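Local coordinates for phosphatidylethanolamine-binding protein (Plasmodium vivax, PDB 2GZQ) that probably binds phosphatidylethanolamine or related phosphate-bearing ligands in an anion pocket, as other members of its family do, at residues N173-Q176 / N180-Q183; P25-D30 / I84-P89; C78-M83 / I121-Y126. One frame throughout, in Å; residues are numbered along the deposited sequence.

Overall arrangement
Contacts 2 and 3 share strand 77-85, a strand within the six-stranded mixed sheet; their segments 84-89 and 78-83 adjoin, yet the centres lie about 18 Å apart on opposite sides of the chain's centre. Along the sequence these two contacts interlock, 25-30 and 78-83 coming before 84-89 and 121-126, and contact 1 follows as a local turn between helices 171-174 and 178-184. Its centre is about 14 Å from that of contact 3, which it touches where Ile182 CG1 meets Phe82 CE2 at 3.8 Å, and about 12 Å from that of contact 2, which it does not touch. The large sheet is thus packed against both the N-terminal part and the late helices.

Contact 1: N173-Q176 / N180-Q183; sequences NNCQ and NVIQ
Asn180 reaches back from helix 178-184 to the main chain of Cys175, and this side chain supplies the polar half of the contact. Its ND2 donates to Cys175 O at 2.9 Å in a nearly straight bond (166° at the hydrogen). The acceptor lies close to the amide plane of Asn180, while the donor stands 21° out of the carbonyl plane of Cys175. The first torsion of Asn180 (chi1 -171°) turns CG away from the backbone N and extends the amide out to that carbonyl. The other end of the amide is held too: Gln183 NE2, one helical turn on, donates to Asn180 OD1 at 3.0 Å along a more bent path.

Apolar packing adds a single close pair beside this bond, Cys175 CB against Val181 CG2 at 3.6 Å. Val181 also rests on Phe172 and Val158, so the small contact runs into a wider hydrophobic patch.

Backbone shape prepares the turn. Asn173 and Asn174 both have the positive phi and psi of left-handed helix, consistent with the left-handed helix reported for this protein; the side chain of Asn173 is fixed by Gly157 and Thr168. Because Cys175 O can only accept, the nitrogen of Asn180 must face it, and Gln183 NE2 then meets the oxygen; a main-chain carbonyl just beyond the left-handed residues thus gains a partner on the following helix.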
ATOM      1  N   ASN A 173       1.943  -5.480 -11.561  1.00  4.37           N
ATOM      2  CA  ASN A 173       2.073  -6.828 -12.113  1.00  5.50           C
ATOM      3  C   ASN A 173       1.174  -7.057 -13.287  1.00  4.72           C
ATOM      4  O   ASN A 173       0.588  -8.118 -13.461  1.00  5.48           O
ATOM      5  CB  ASN A 173       1.848  -7.914 -11.073  1.00  5.91           C
ATOM      6  CG  ASN A 173       2.364  -9.248 -11.557  1.00  6.21           C
ATOM      7  OD1 ASN A 173       3.367  -9.269 -12.258  1.00  5.42           O
ATOM      8  ND2 ASN A 173       1.640 -10.363 -11.266  1.00  6.39           N
ATOM      9  N   ASN A 174       1.083  -6.051 -14.139  1.00  2.00           N
ATOM     10  CA  ASN A 174       0.242  -6.076 -15.338  1.00  2.00           C
ATOM     11  C   ASN A 174      -1.243  -6.245 -15.002  1.00  2.00           C
ATOM     12  O   ASN A 174      -1.998  -6.797 -15.818  1.00  3.79           O
ATOM     13  CB  ASN A 174       0.698  -7.184 -16.310  1.00  2.00           C
ATOM     14  CG  ASN A 174       2.012  -6.863 -17.001  1.00  5.57           C
ATOM     15  OD1 ASN A 174       2.865  -7.731 -17.161  1.00 13.46           O
ATOM     16  ND2 ASN A 174       2.185  -5.613 -17.368  1.00  3.16           N
ATOM     17  N   CYS A 175      -1.661  -5.779 -13.824  1.00  2.00           N
ATOM     18  CA  CYS A 175      -3.085  -5.655 -13.503  0.50  5.53           C
ATOM     19  C   CYS A 175      -3.515  -4.194 -13.349  1.00  3.16           C
ATOM     20  O   CYS A 175      -4.656  -3.905 -12.927  1.00  4.27           O
ATOM     21  CB  CYS A 175      -3.437  -6.433 -12.243  0.50  2.00           C
ATOM     22  SG  CYS A 175      -3.066  -8.191 -12.353  0.50  3.01           S
ATOM     23  N   GLN A 176      -2.600  -3.307 -13.703  1.00  2.00           N
ATOM     24  CA  GLN A 176      -2.797  -1.864 -13.817  1.00  2.15           C
ATOM     25  C   GLN A 176      -2.761  -1.171 -12.454  1.00  2.00           C
ATOM     26  O   GLN A 176      -1.881  -0.353 -12.229  1.00  3.78           O
ATOM     27  CB  GLN A 176      -4.039  -1.525 -14.626  1.00  3.35           C
ATOM     28  CG  GLN A 176      -4.114  -2.305 -15.924  1.00  3.93           C
ATOM     29  CD  GLN A 176      -2.826  -2.265 -16.727  1.00  4.92           C
ATOM     30  OE1 GLN A 176      -2.301  -1.193 -17.001  1.00 10.41           O
ATOM     31  NE2 GLN A 176      -2.337  -3.441 -17.143  1.00  6.82           N
ATOM     32  N   ASN A 180      -7.814  -2.129  -8.896  1.00  2.00           N
ATOM     33  CA  ASN A 180      -8.311  -3.172  -9.795  1.00  2.14           C
ATOM     34  C   ASN A 180      -8.132  -4.573  -9.185  1.00  2.00           C
ATOM     35  O   ASN A 180      -9.045  -5.399  -9.213  1.00  2.00           O
ATOM     36  CB  ASN A 180      -7.657  -3.065 -11.163  1.00  2.00           C
ATOM     37  CG  ASN A 180      -8.301  -3.973 -12.180  1.00  2.57           C
ATOM     38  OD1 ASN A 180      -9.523  -4.064 -12.251  1.00  2.77           O
ATOM     39  ND2 ASN A 180      -7.495  -4.627 -13.013  1.00  2.77           N
ATOM     40  N   VAL A 181      -6.951  -4.831  -8.650  1.00  2.22           N
ATOM     41  CA  VAL A 181      -6.695  -6.104  -7.994  1.00  2.42           C
ATOM     42  C   VAL A 181      -7.632  -6.376  -6.829  1.00  2.00           C
ATOM     43  O   VAL A 181      -8.181  -7.457  -6.706  1.00  2.00           O
ATOM     44  CB  VAL A 181      -5.236  -6.211  -7.558  1.00  3.08           C
ATOM     45  CG1 VAL A 181      -5.011  -7.442  -6.701  1.00  4.55           C
ATOM     46  CG2 VAL A 181      -4.328  -6.253  -8.790  1.00  5.84           C
ATOM     47  N   ILE A 182      -7.877  -5.356  -6.024  1.00  2.00           N
ATOM     48  CA  ILE A 182      -8.759  -5.487  -4.898  1.00  2.00           C
ATOM     49  C   ILE A 182     -10.171  -5.834  -5.343  1.00  2.61           C
ATOM     50  O   ILE A 182     -10.797  -6.779  -4.854  1.00  2.55           O
ATOM     51  CB  ILE A 182      -8.696  -4.195  -4.072  1.00  2.58           C
ATOM     52  CG1 ILE A 182      -7.336  -4.093  -3.382  1.00  2.33           C
ATOM     53  CG2 ILE A 182      -9.883  -4.080  -3.071  1.00  4.36           C
ATOM     54  CD1 ILE A 182      -7.002  -2.700  -2.887  1.00  3.13           C
ATOM     55  N   GLN A 183     -10.687  -5.098  -6.313  1.00  2.75           N
ATOM     56  CA  GLN A 183     -12.081  -5.274  -6.667  1.00  2.42           C
ATOM     57  C   GLN A 183     -12.255  -6.584  -7.430  1.00  3.09           C
ATOM     58  O   GLN A 183     -13.257  -7.285  -7.235  1.00  3.16           O
ATOM     59  CB  GLN A 183     -12.689  -4.052  -7.373  1.00  4.56           C
ATOM     60  CG  GLN A 183     -12.117  -3.762  -8.685  1.00  8.18           C
ATOM     61  CD  GLN A 183     -12.773  -4.536  -9.763  1.00  5.11           C
ATOM     62  OE1 GLN A 183     -13.933  -4.905  -9.657  1.00  8.17           O
ATOM     63  NE2 GLN A 183     -12.026  -4.808 -10.813  1.00  7.12           N
TER

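Contact 2: P25-D30 / I84-P89; sequences PHVFPD and IDPDFP
Val27 sends its two methyls to different residues at the end of strand 77-85 and just past it, and the contact between the segments is wholly apolar. CG2 lies 3.8 Å from Pro86 CB and is equally near CG of the same ring, so it bears on the CB-CG edge, the two side chains meeting at a slant. CG1 meets Ile84 CD1 tip to tip at a looser 4.2 Å. A chi1 of 174°, which sets Val27 CG1 opposite the backbone N, parts the branches between these two partners. That same CG1 also lies 4.0 Å above one face of the Phe28 ring, offset toward its rim. Ile143 of strand 138-148 backs both Val27 and Phe28.

Polar groups organise 84-89. Asp85 OD2 accepts from Asp87 N at 2.8 Å, closing an Asx turn; the N-H comes from above the carboxylate plane. Asp85 OD1 bonds to His138 ND1, and Asp87 OD1 forms a salt bridge with Arg139. The NH2 of that arginine also bonds His26 ND1, a polar link between the segments through a third party.

The sequence DPDFP, with a cis bond before Pro89, matches the DPDxP signature of this family, which in relatives helps line the ligand pocket and probably does so here. The chemistry is therefore divided: hydrocarbon packs 25-30 against 84-89, while the Asp85 carboxylate closes the Asx turn and Asp87 is tied to Arg139.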
ATOM      1  N   PRO A  25      -9.567  10.816  -7.700  1.00  4.34           N
ATOM      2  CA  PRO A  25      -9.727   9.488  -8.316  1.00  3.78           C
ATOM      3  C   PRO A  25      -8.460   8.750  -8.758  1.00  3.80           C
ATOM      4  O   PRO A  25      -8.584   7.728  -9.400  1.00  5.84           O
ATOM      5  CB  PRO A  25     -10.516   9.836  -9.566  1.00  4.32           C
ATOM      6  CG  PRO A  25      -9.942  11.147  -9.993  1.00  5.29           C
ATOM      7  CD  PRO A  25      -9.591  11.884  -8.729  1.00  3.66           C
ATOM      8  N   HIS A  26      -7.263   9.247  -8.454  1.00  3.21           N
ATOM      9  CA  HIS A  26      -6.029   8.695  -9.046  1.00  3.54           C
ATOM     10  C   HIS A  26      -5.685   7.323  -8.506  1.00  3.27           C
ATOM     11  O   HIS A  26      -5.121   6.498  -9.242  1.00  5.26           O
ATOM     12  CB  HIS A  26      -4.839   9.601  -8.832  1.00  3.03           C
ATOM     13  CG  HIS A  26      -4.937  10.877  -9.569  1.00  4.54           C
ATOM     14  ND1 HIS A  26      -4.048  11.906  -9.364  1.00  4.50           N
ATOM     15  CD2 HIS A  26      -5.809  11.304 -10.510  1.00  5.44           C
ATOM     16  CE1 HIS A  26      -4.366  12.922 -10.141  1.00  3.82           C
ATOM     17  NE2 HIS A  26      -5.430  12.572 -10.853  1.00  4.87           N
ATOM     18  N   VAL A  27      -5.974   7.090  -7.225  1.00  2.78           N
ATOM     19  CA  VAL A  27      -5.737   5.798  -6.601  1.00  3.32           C
ATOM     20  C   VAL A  27      -7.035   5.023  -6.411  1.00  2.93           C
ATOM     21  O   VAL A  27      -7.106   3.844  -6.754  1.00  3.54           O
ATOM     22  CB  VAL A  27      -5.014   5.983  -5.230  1.00  2.62           C
ATOM     23  CG1 VAL A  27      -4.890   4.676  -4.493  1.00  3.64           C
ATOM     24  CG2 VAL A  27      -3.687   6.618  -5.417  1.00  3.24           C
ATOM     25  N   PHE A  28      -8.044   5.679  -5.846  1.00  3.82           N
ATOM     26  CA  PHE A  28      -9.364   5.097  -5.698  1.00  3.03           C
ATOM     27  C   PHE A  28     -10.314   5.841  -6.629  1.00  3.65           C
ATOM     28  O   PHE A  28     -10.475   7.066  -6.498  1.00  5.03           O
ATOM     29  CB  PHE A  28      -9.882   5.308  -4.276  1.00  4.19           C
ATOM     30  CG  PHE A  28      -9.059   4.683  -3.192  1.00  4.48           C
ATOM     31  CD1 PHE A  28      -8.561   3.403  -3.271  1.00  4.33           C
ATOM     32  CD2 PHE A  28      -8.838   5.395  -2.039  1.00  5.20           C
ATOM     33  CE1 PHE A  28      -7.849   2.847  -2.209  1.00  4.40           C
ATOM     34  CE2 PHE A  28      -8.106   4.847  -0.995  1.00  9.30           C
ATOM     35  CZ  PHE A  28      -7.622   3.571  -1.104  1.00  5.78           C
ATOM     36  N   PRO A  29     -10.918   5.170  -7.609  1.00  3.26           N
ATOM     37  CA  PRO A  29     -11.637   5.937  -8.631  0.70  7.01           C
ATOM     38  C   PRO A  29     -12.893   6.627  -8.156  1.00  7.64           C
ATOM     39  O   PRO A  29     -13.358   7.541  -8.833  1.00  9.31           O
ATOM     40  CB  PRO A  29     -11.952   4.905  -9.717  0.70  9.25           C
ATOM     41  CG  PRO A  29     -11.108   3.734  -9.432  0.70  4.67           C
ATOM     42  CD  PRO A  29     -10.861   3.740  -7.934  0.70 11.02           C
ATOM     43  N   ASP A  30     -13.432   6.254  -7.008  1.00  6.21           N
ATOM     44  CA  ASP A  30     -14.626   6.954  -6.499  1.00  7.00           C
ATOM     45  C   ASP A  30     -14.684   7.008  -4.965  1.00  6.14           C
ATOM     46  O   ASP A  30     -13.813   6.519  -4.258  1.00  7.20           O
ATOM     47  CB  ASP A  30     -15.916   6.354  -7.063  1.00 11.72           C
ATOM     48  CG  ASP A  30     -16.162   4.943  -6.595  1.00 13.50           C
ATOM     49  OD1 ASP A  30     -16.079   4.673  -5.376  1.00 12.51           O
ATOM     50  OD2 ASP A  30     -16.462   4.092  -7.457  1.00 21.99           O
ATOM     51  N   ILE A  84       2.173   1.269  -2.773  1.00  3.95           N
ATOM     52  CA  ILE A  84       2.252   1.637  -4.177  1.00  3.91           C
ATOM     53  C   ILE A  84       2.779   3.048  -4.367  1.00  5.16           C
ATOM     54  O   ILE A  84       2.671   3.901  -3.491  1.00  5.79           O
ATOM     55  CB  ILE A  84       0.916   1.503  -4.918  1.00  5.56           C
ATOM     56  CG1 ILE A  84      -0.127   2.399  -4.285  1.00  4.81           C
ATOM     57  CG2 ILE A  84       0.458   0.068  -4.952  1.00  5.72           C
ATOM     58  CD1 ILE A  84      -1.279   2.705  -5.179  1.00  6.93           C
ATOM     59  N   ASP A  85       3.289   3.300  -5.562  1.00  4.92           N
ATOM     60  CA  ASP A  85       3.520   4.648  -6.069  1.00  5.27           C
ATOM     61  C   ASP A  85       2.628   4.879  -7.284  1.00  4.81           C
ATOM     62  O   ASP A  85       2.898   4.321  -8.350  1.00  5.18           O
ATOM     63  CB  ASP A  85       4.991   4.822  -6.434  1.00  5.22           C
ATOM     64  CG  ASP A  85       5.327   6.242  -6.858  1.00  5.11           C
ATOM     65  OD1 ASP A  85       6.500   6.490  -7.233  1.00  6.70           O
ATOM     66  OD2 ASP A  85       4.416   7.094  -6.796  1.00  7.04           O
ATOM     67  N   PRO A  86       1.568   5.671  -7.139  1.00  4.49           N
ATOM     68  CA  PRO A  86       0.726   6.002  -8.268  1.00  5.33           C
ATOM     69  C   PRO A  86       1.355   7.035  -9.197  1.00  4.46           C
ATOM     70  O   PRO A  86       0.822   7.318 -10.259  1.00  6.01           O
ATOM     71  CB  PRO A  86      -0.543   6.565  -7.608  1.00  5.13           C
ATOM     72  CG  PRO A  86      -0.001   7.211  -6.335  1.00  6.26           C
ATOM     73  CD  PRO A  86       1.149   6.360  -5.903  1.00  6.52           C
ATOM     74  N   ASP A  87       2.484   7.590  -8.803  1.00  4.21           N
ATOM     75  CA  ASP A  87       3.127   8.690  -9.500  1.00  5.34           C
ATOM     76  C   ASP A  87       4.458   8.268 -10.100  1.00  5.54           C
ATOM     77  O   ASP A  87       5.457   8.988 -10.066  1.00  8.25           O
ATOM     78  CB  ASP A  87       3.288   9.823  -8.513  1.00  4.61           C
ATOM     79  CG  ASP A  87       1.941  10.332  -8.004  1.00  4.49           C
ATOM     80  OD1 ASP A  87       1.002  10.404  -8.821  1.00  5.09           O
ATOM     81  OD2 ASP A  87       1.819  10.665  -6.801  1.00  4.98           O
ATOM     82  N   PHE A  88       4.482   7.054 -10.616  1.00  6.17           N
ATOM     83  CA  PHE A  88       5.699   6.441 -11.142  1.00  4.90           C
ATOM     84  C   PHE A  88       5.665   6.368 -12.653  1.00  3.66           C
ATOM     85  O   PHE A  88       4.666   5.914 -13.206  1.00  4.88           O
ATOM     86  CB  PHE A  88       5.819   5.014 -10.601  1.00  5.90           C
ATOM     87  CG  PHE A  88       7.044   4.313 -11.072  1.00  5.35           C
ATOM     88  CD1 PHE A  88       7.052   3.629 -12.258  1.00  5.71           C
ATOM     89  CD2 PHE A  88       8.219   4.376 -10.333  1.00  9.72           C
ATOM     90  CE1 PHE A  88       8.199   3.004 -12.710  1.00 10.38           C
ATOM     91  CE2 PHE A  88       9.369   3.749 -10.793  1.00 12.13           C
ATOM     92  CZ  PHE A  88       9.351   3.076 -11.979  1.00  8.99           C
ATOM     93  N   PRO A  89       6.760   6.722 -13.322  1.00  5.25           N
ATOM     94  CA  PRO A  89       8.012   7.227 -12.789  1.00  4.19           C
ATOM     95  C   PRO A  89       7.977   8.655 -12.314  1.00  6.24           C
ATOM     96  O   PRO A  89       8.880   9.067 -11.572  1.00  7.05           O
ATOM     97  CB  PRO A  89       9.005   7.060 -13.946  1.00  8.31           C
ATOM     98  CG  PRO A  89       8.204   6.907 -15.141  1.00 10.83           C
ATOM     99  CD  PRO A  89       6.828   6.471 -14.760  1.00  4.84           C
TER

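Contact 3: C78-M83 / I121-Y126; sequences CYILFM and ITLLPY
Met83, built as selenomethionine, lies against Tyr126 at the closer-packed end of this contact. Its SE is 3.3 Å from Tyr126 CE1 and 4.5 Å from the ring centroid, approaching obliquely, 68° off the ring normal, in a Met-aromatic contact. The shortness is doubtful, because Met83 has two conformers and this is one of them. The terminal CE continues past the ring to 3.7 Å from Tyr126 OH, which is hydrogen-bonded to Thr60 O. The Met83 side chain runs fully extended from its first torsion (chi1 179°) onward, which carries the selenium that far.

Looser packing marks the other end. Ile80 CD1 and Leu123 CD1 meet at 4.1 Å, their side chains crossing at about a right angle. Ile80 and Leu123 are both buried, whereas Tyr126, at the closer end, is partly exposed.

Strand 99-107 lies between the two segments in the sheet, so they meet through side chains reaching past it. Leu123 and Leu124 both face Ala103 of this strand, a classic beta bulge at which the edge strand turns a corner. Such a bulged edge belongs here to the large sheet of the phosphatidylethanolamine-binding protein fold.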
ATOM      1  N   CYS A  78      -8.517 -11.668   7.037  1.00  2.00           N
ATOM      2  CA  CYS A  78      -7.236 -11.095   7.387  0.50  2.82           C
ATOM      3  C   CYS A  78      -7.016  -9.835   6.559  1.00  2.00           C
ATOM      4  O   CYS A  78      -7.758  -9.544   5.613  1.00  3.25           O
ATOM      5  CB  CYS A  78      -6.117 -12.116   7.209  0.50  3.41           C
ATOM      6  SG  CYS A  78      -6.049 -12.775   5.563  0.50  5.14           S
ATOM      7  N   TYR A  79      -6.028  -9.052   6.953  1.00  2.00           N
ATOM      8  CA  TYR A  79      -5.636  -7.923   6.133  1.00  2.00           C
ATOM      9  C   TYR A  79      -4.658  -8.330   5.058  1.00  2.56           C
ATOM     10  O   TYR A  79      -3.792  -9.183   5.245  1.00  2.51           O
ATOM     11  CB  TYR A  79      -4.992  -6.811   6.967  1.00  3.71           C
ATOM     12  CG  TYR A  79      -5.891  -6.157   8.010  1.00  3.42           C
ATOM     13  CD1 TYR A  79      -5.449  -5.978   9.292  1.00  2.74           C
ATOM     14  CD2 TYR A  79      -7.164  -5.726   7.695  1.00  2.90           C
ATOM     15  CE1 TYR A  79      -6.243  -5.378  10.256  1.00  3.65           C
ATOM     16  CE2 TYR A  79      -7.975  -5.131   8.655  1.00  3.64           C
ATOM     17  CZ  TYR A  79      -7.500  -4.947   9.927  1.00  3.28           C
ATOM     18  OH  TYR A  79      -8.353  -4.357  10.840  1.00  3.42           O
ATOM     19  N   ILE A  80      -4.796  -7.629   3.951  1.00  2.01           N
ATOM     20  CA  ILE A  80      -3.797  -7.594   2.885  1.00  2.00           C
ATOM     21  C   ILE A  80      -3.406  -6.137   2.679  1.00  2.00           C
ATOM     22  O   ILE A  80      -4.267  -5.251   2.614  1.00  2.85           O
ATOM     23  CB  ILE A  80      -4.320  -8.284   1.584  1.00  2.04           C
ATOM     24  CG1 ILE A  80      -3.247  -8.265   0.507  1.00  2.24           C
ATOM     25  CG2 ILE A  80      -5.644  -7.699   1.138  1.00  3.28           C
ATOM     26  CD1 ILE A  80      -3.573  -9.161  -0.693  1.00  2.69           C
ATOM     27  N   LEU A  81      -2.103  -5.889   2.612  1.00  2.00           N
ATOM     28  CA  LEU A  81      -1.550  -4.540   2.572  1.00  2.00           C
ATOM     29  C   LEU A  81      -0.703  -4.402   1.322  1.00  2.00           C
ATOM     30  O   LEU A  81       0.172  -5.230   1.061  1.00  2.00           O
ATOM     31  CB  LEU A  81      -0.690  -4.337   3.818  1.00  2.00           C
ATOM     32  CG  LEU A  81       0.010  -2.993   3.947  1.00  2.54           C
ATOM     33  CD1 LEU A  81      -0.907  -1.804   3.918  1.00  3.03           C
ATOM     34  CD2 LEU A  81       0.827  -2.952   5.221  1.00  3.04           C
ATOM     35  N   PHE A  82      -0.955  -3.336   0.572  1.00  4.23           N
ATOM     36  CA  PHE A  82      -0.178  -3.008  -0.599  1.00  5.83           C
ATOM     37  C   PHE A  82       0.464  -1.640  -0.363  1.00  7.26           C
ATOM     38  O   PHE A  82      -0.230  -0.714   0.100  1.00  9.99           O
ATOM     39  CB  PHE A  82      -1.069  -2.881  -1.852  1.00  7.34           C
ATOM     40  CG  PHE A  82      -1.790  -4.138  -2.268  1.00  6.11           C
ATOM     41  CD1 PHE A  82      -1.205  -5.380  -2.217  1.00  8.12           C
ATOM     42  CD2 PHE A  82      -3.091  -4.077  -2.750  1.00 10.41           C
ATOM     43  CE1 PHE A  82      -1.898  -6.500  -2.638  1.00  4.54           C
ATOM     44  CE2 PHE A  82      -3.743  -5.179  -3.174  1.00 11.05           C
ATOM     45  CZ  PHE A  82      -3.178  -6.390  -3.106  1.00  7.02           C
HETATM   46  N   MSE A  83       1.730  -1.475  -0.723  1.00  6.43           N
HETATM   47  CA  MSE A  83       2.305  -0.178  -0.836  0.50  9.57           C
HETATM   48  C   MSE A  83       2.620   0.106  -2.299  1.00  5.34           C
HETATM   49  O   MSE A  83       3.226  -0.732  -2.985  1.00  5.18           O
HETATM   50  CB  MSE A  83       3.555  -0.194  -0.016  0.50  8.04           C
HETATM   51  CG  MSE A  83       4.300   1.059  -0.041  0.50  5.12           C
HETATM   52 SE   MSE A  83       6.005   0.595   0.600  0.30  6.35          SE
HETATM   53  CE  MSE A  83       6.902   2.289   0.317  0.50  7.72           C
ATOM     54  N   ILE A 121       1.800 -14.063   4.242  1.00  3.15           N
ATOM     55  CA  ILE A 121       2.380 -14.481   2.980  1.00  3.38           C
ATOM     56  C   ILE A 121       2.871 -13.215   2.313  1.00  3.21           C
ATOM     57  O   ILE A 121       2.077 -12.296   2.034  1.00  4.13           O
ATOM     58  CB  ILE A 121       1.329 -15.175   2.107  1.00  3.20           C
ATOM     59  CG1 ILE A 121       0.709 -16.356   2.828  1.00  3.41           C
ATOM     60  CG2 ILE A 121       1.973 -15.617   0.796  1.00  6.07           C
ATOM     61  CD1 ILE A 121      -0.331 -17.111   2.031  1.00  5.68           C
ATOM     62  N   THR A 122       4.151 -13.149   2.014  1.00  3.46           N
ATOM     63  CA  THR A 122       4.713 -12.036   1.288  1.00  4.03           C
ATOM     64  C   THR A 122       4.613 -12.274  -0.220  1.00  3.97           C
ATOM     65  O   THR A 122       5.378 -13.044  -0.799  1.00  4.18           O
ATOM     66  CB  THR A 122       6.148 -11.739   1.742  1.00  4.34           C
ATOM     67  OG1 THR A 122       6.112 -11.335   3.121  1.00  5.10           O
ATOM     68  CG2 THR A 122       6.778 -10.640   0.937  1.00  5.77           C
ATOM     69  N   LEU A 123       3.608 -11.682  -0.829  1.00  3.36           N
ATOM     70  CA  LEU A 123       3.338 -11.900  -2.240  1.00  2.96           C
ATOM     71  C   LEU A 123       4.319 -11.116  -3.114  1.00  2.20           C
ATOM     72  O   LEU A 123       4.735 -11.558  -4.160  1.00  3.08           O
ATOM     73  CB  LEU A 123       1.905 -11.479  -2.559  1.00  3.01           C
ATOM     74  CG  LEU A 123       0.812 -12.282  -1.877  1.00  3.71           C
ATOM     75  CD1 LEU A 123      -0.554 -11.600  -2.115  1.00  5.24           C
ATOM     76  CD2 LEU A 123       0.787 -13.693  -2.357  1.00  4.21           C
ATOM     77  N   LEU A 124       4.720  -9.936  -2.641  1.00  3.21           N
ATOM     78  CA  LEU A 124       5.785  -9.149  -3.268  1.00  3.00           C
ATOM     79  C   LEU A 124       6.645  -8.555  -2.155  1.00  3.09           C
ATOM     80  O   LEU A 124       6.155  -7.703  -1.396  1.00  4.10           O
ATOM     81  CB  LEU A 124       5.210  -8.030  -4.139  1.00  4.90           C
ATOM     82  CG  LEU A 124       4.421  -8.532  -5.350  1.00  3.47           C
ATOM     83  CD1 LEU A 124       3.635  -7.379  -5.966  1.00  4.13           C
ATOM     84  CD2 LEU A 124       5.355  -9.147  -6.399  1.00  4.92           C
ATOM     85  N   PRO A 125       7.930  -8.959  -2.073  0.50  2.20           N
ATOM     86  CA  PRO A 125       8.706  -8.453  -0.962  0.50  2.27           C
ATOM     87  C   PRO A 125       9.003  -6.963  -1.135  0.50  2.47           C
ATOM     88  O   PRO A 125       9.096  -6.449  -2.255  0.50  2.85           O
ATOM     89  CB  PRO A 125       9.988  -9.283  -1.012  0.50  4.40           C
ATOM     90  CG  PRO A 125      10.115  -9.721  -2.436  0.50  2.00           C
ATOM     91  CD  PRO A 125       8.718  -9.836  -2.961  0.50  2.00           C
ATOM     92  N   TYR A 126       9.157  -6.275  -0.015  1.00  3.11           N
ATOM     93  CA  TYR A 126       9.364  -4.835   0.005  1.00  2.79           C
ATOM     94  C   TYR A 126      10.553  -4.426  -0.837  1.00  2.41           C
ATOM     95  O   TYR A 126      11.667  -4.944  -0.633  1.00  3.81           O
ATOM     96  CB  TYR A 126       9.587  -4.378   1.454  1.00  3.29           C
ATOM     97  CG  TYR A 126       9.728  -2.886   1.570  1.00  2.76           C
ATOM     98  CD1 TYR A 126       8.632  -2.081   1.763  1.00  2.64           C
ATOM     99  CD2 TYR A 126      10.973  -2.282   1.466  1.00  3.25           C
ATOM    100  CE1 TYR A 126       8.759  -0.718   1.884  1.00  2.61           C
ATOM    101  CE2 TYR A 126      11.116  -0.900   1.555  1.00  2.50           C
ATOM    102  CZ  TYR A 126       9.995  -0.119   1.740  1.00  2.00           C
ATOM    103  OH  TYR A 126      10.086   1.266   1.818  1.00  3.84           O
TER